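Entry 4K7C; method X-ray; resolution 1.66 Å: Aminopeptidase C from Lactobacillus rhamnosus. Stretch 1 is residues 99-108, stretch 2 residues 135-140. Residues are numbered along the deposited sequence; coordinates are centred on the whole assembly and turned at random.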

# COMPACT_ATOMS: atom_id res chain seq x y z
N THR A 99 -16.10 11.14 -29.01
CA THR A 99 -16.33 10.11 -30.01
C THR A 99 -17.07 8.96 -29.41
O THR A 99 -17.90 8.34 -30.07
CB THR A 99 -15.01 9.61 -30.66
OG1 THR A 99 -14.00 9.47 -29.62
CG2 THR A 99 -14.52 10.57 -31.67
N PHE A 100 -16.90 8.73 -28.09
CA PHE A 100 -17.52 7.58 -27.43
C PHE A 100 -19.03 7.82 -27.34
O PHE A 100 -19.89 6.91 -27.56
CB PHE A 100 -16.95 7.42 -26.02
CG PHE A 100 -17.21 6.06 -25.36
CD1 PHE A 100 -17.04 4.86 -26.03
CD2 PHE A 100 -17.52 6.00 -24.00
CE1 PHE A 100 -17.18 3.67 -25.39
CE2 PHE A 100 -17.67 4.79 -23.32
CZ PHE A 100 -17.49 3.61 -24.02
N PHE A 101 -19.38 9.03 -26.98
CA PHE A 101 -20.80 9.38 -26.92
C PHE A 101 -21.56 9.09 -28.25
O PHE A 101 -22.55 8.39 -28.26
CB PHE A 101 -20.96 10.87 -26.45
CG PHE A 101 -22.44 11.30 -26.28
CD1 PHE A 101 -23.05 11.43 -25.05
CD2 PHE A 101 -23.20 11.53 -27.41
CE1 PHE A 101 -24.38 11.84 -24.96
CE2 PHE A 101 -24.53 11.89 -27.32
CZ PHE A 101 -25.13 11.99 -26.11
N TRP A 102 -21.08 9.69 -29.36
CA TRP A 102 -21.70 9.63 -30.66
C TRP A 102 -21.63 8.22 -31.23
O TRP A 102 -22.60 7.73 -31.81
CB TRP A 102 -21.08 10.63 -31.57
CG TRP A 102 -21.39 12.03 -31.16
CD1 TRP A 102 -20.51 13.03 -30.85
CD2 TRP A 102 -22.70 12.60 -31.01
NE1 TRP A 102 -21.21 14.19 -30.54
CE2 TRP A 102 -22.54 13.94 -30.63
CE3 TRP A 102 -23.98 12.10 -31.18
CZ2 TRP A 102 -23.66 14.83 -30.41
CZ3 TRP A 102 -25.09 12.95 -30.93
CH2 TRP A 102 -24.92 14.29 -30.54
N ASP A 103 -20.55 7.50 -30.93
CA ASP A 103 -20.44 6.13 -31.33
C ASP A 103 -21.56 5.26 -30.71
O ASP A 103 -22.34 4.51 -31.40
CB ASP A 103 -19.07 5.56 -30.99
CG ASP A 103 -18.90 4.14 -31.49
OD1 ASP A 103 -19.07 3.94 -32.72
OD2 ASP A 103 -18.60 3.21 -30.62
N LYS A 104 -21.70 5.28 -29.41
CA LYS A 104 -22.78 4.58 -28.73
C LYS A 104 -24.17 4.95 -29.16
O LYS A 104 -25.04 4.13 -29.27
CB LYS A 104 -22.66 4.80 -27.22
CG LYS A 104 -21.47 4.16 -26.54
CD LYS A 104 -21.90 3.12 -25.55
CE LYS A 104 -20.76 2.25 -24.95
NZ LYS A 104 -20.00 1.42 -25.91
N PHE A 105 -24.41 6.24 -29.34
CA PHE A 105 -25.72 6.66 -29.74
C PHE A 105 -26.04 6.20 -31.18
O PHE A 105 -27.11 5.64 -31.43
CB PHE A 105 -25.86 8.16 -29.57
CG PHE A 105 -27.29 8.62 -29.70
CD1 PHE A 105 -28.28 8.04 -28.92
CD2 PHE A 105 -27.62 9.63 -30.58
CE1 PHE A 105 -29.60 8.38 -29.05
CE2 PHE A 105 -28.98 10.00 -30.67
CZ PHE A 105 -29.94 9.41 -29.87
N GLU A 106 -25.09 6.37 -32.09
CA GLU A 106 -25.25 5.95 -33.51
C GLU A 106 -25.36 4.45 -33.55
O GLU A 106 -26.25 3.93 -34.19
CB GLU A 106 -24.10 6.43 -34.37
CG GLU A 106 -24.16 7.94 -34.62
CD GLU A 106 -25.20 8.38 -35.71
OE1 GLU A 106 -25.82 7.54 -36.43
OE2 GLU A 106 -25.40 9.63 -35.80
N LYS A 107 -24.55 3.75 -32.75
CA LYS A 107 -24.70 2.26 -32.71
C LYS A 107 -26.09 1.78 -32.22
O LYS A 107 -26.50 0.74 -32.65
CB LYS A 107 -23.58 1.64 -31.89
CG LYS A 107 -22.24 1.60 -32.56
CD LYS A 107 -21.13 1.08 -31.61
CE LYS A 107 -19.91 0.76 -32.38
NZ LYS A 107 -18.73 0.74 -31.45
N SER A 108 -26.74 2.51 -31.31
CA SER A 108 -28.09 2.21 -30.81
C SER A 108 -29.11 2.21 -31.99
O SER A 108 -29.76 1.19 -32.27
CB SER A 108 -28.47 3.16 -29.63
OG SER A 108 -27.56 3.10 -28.49
N PRO A 135 -25.26 -6.43 -28.90
CA PRO A 135 -25.99 -5.31 -29.54
C PRO A 135 -25.15 -4.09 -29.90
O PRO A 135 -25.26 -3.56 -31.01
CB PRO A 135 -27.08 -4.98 -28.50
CG PRO A 135 -27.26 -6.23 -27.74
CD PRO A 135 -25.87 -6.76 -27.61
N GLN A 136 -24.29 -3.66 -28.99
CA GLN A 136 -23.23 -2.77 -29.31
C GLN A 136 -22.02 -3.12 -28.46
O GLN A 136 -22.13 -3.95 -27.56
CB GLN A 136 -23.66 -1.34 -29.10
CG GLN A 136 -24.19 -1.07 -27.70
CD GLN A 136 -23.08 -0.73 -26.71
OE1 GLN A 136 -22.19 0.10 -26.96
NE2 GLN A 136 -23.12 -1.37 -25.58
N GLN A 137 -20.91 -2.48 -28.72
CA GLN A 137 -19.73 -2.63 -27.89
C GLN A 137 -18.86 -1.41 -28.04
O GLN A 137 -19.11 -0.54 -28.87
CB GLN A 137 -18.98 -3.90 -28.31
CG GLN A 137 -18.51 -3.94 -29.76
CD GLN A 137 -17.86 -5.27 -30.14
OE1 GLN A 137 -16.81 -5.58 -29.66
NE2 GLN A 137 -18.49 -6.04 -31.04
N ASP A 138 -17.81 -1.35 -27.25
CA ASP A 138 -16.84 -0.22 -27.31
C ASP A 138 -16.04 -0.13 -28.57
O ASP A 138 -15.73 0.97 -28.98
CB ASP A 138 -15.87 -0.20 -26.11
CG ASP A 138 -16.53 0.17 -24.78
OD1 ASP A 138 -17.76 0.42 -24.65
OD2 ASP A 138 -15.80 0.16 -23.74
N GLY A 139 -15.64 -1.28 -29.15
CA GLY A 139 -14.75 -1.28 -30.26
C GLY A 139 -15.28 -0.81 -31.61
O GLY A 139 -16.51 -0.77 -31.87
N GLY A 140 -14.33 -0.68 -32.53
CA GLY A 140 -14.66 -0.29 -33.88
C GLY A 140 -13.54 -0.45 -34.88
O GLY A 140 -12.56 -1.20 -34.67
O HOH W 1 -18.45 2.65 -28.25
O HOH W 2 -24.88 -1.69 -33.02

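Two buried lysines of one helix, Lys104 and Lys107, make all four direct hydrogen bonds between these stretches. Both ammonium groups reach into a segment with no regular helix or strand, and each finds two acceptors there.

Lys107 deals with the backbone. Its CA-to-CB bond points toward the other stretch, and the side chain runs nearly straight, with chi2, chi3 and chi4 all t. Lys107 NZ donates to Gly139 O at 2.7 Å and to Gln137 O at 2.9 Å. These carbonyls lie in a segment without regular secondary structure, and a long cationic side chain can reach both. The charge of Lys107 is balanced within its own helix. Lys107 NZ forms a salt bridge with Asp103 OD2 at 2.6 Å, one turn back. Asp103 also points its CA-to-CB bond toward the loop, so the pair sits together at the contact.

Lys104 deals with side chains. Its CA-to-CB bond points sideways, and its end comes nearer the loop. Chi2 lies off the usual wells at -116°, and chi4 is m. Lys104 NZ forms a salt bridge with Asp138 OD1 at 2.8 Å, which is also a hydrogen bond. Lys104 NZ also donates to Gln136 OE1, again at 2.8 Å. Gln136 points its CA-to-CB bond toward the helix, with chi1 and chi2 both p. Its amide gives Lys104 a neutral acceptor beside the charged one, while NE2 is bonded elsewhere in the structure. Asp138 starts away from the helix at its CA-to-CB bond, but its carboxylate comes nearer.

Phe100 borders this site. Its CZ lies 3.3 Å from Asp138 OD1, which sits at the ring edge, near the ring plane. The edge of an aromatic ring is slightly positive, so a carboxylate oxygen suits that position. Aliphatic packing is modest: Lys107 CB and Gln136 CB are 4.1 Å apart, close to where the backbones come nearest.

Two waters complete the contact. Water 1 accepts from Lys104 NZ at 3.1 Å and lies 2.4 Å from Asp103 OD2, a very short distance. It also lies 3.3 Å from Asp138 O, which carries it across to the other stretch. Water 2 donates to Lys107 O at 2.9 Å and to Pro135 O at 2.8 Å, and so links the two backbones.

The stretches bury 345 Å² in total. Lys107 and Gln136 are the most covered, at 78 and 70 Å². Gln137 is the exception to the general burial. It is partly exposed and its CA-to-CB bond points away; its contribution is the carbonyl O, which accepts from Lys107 NZ.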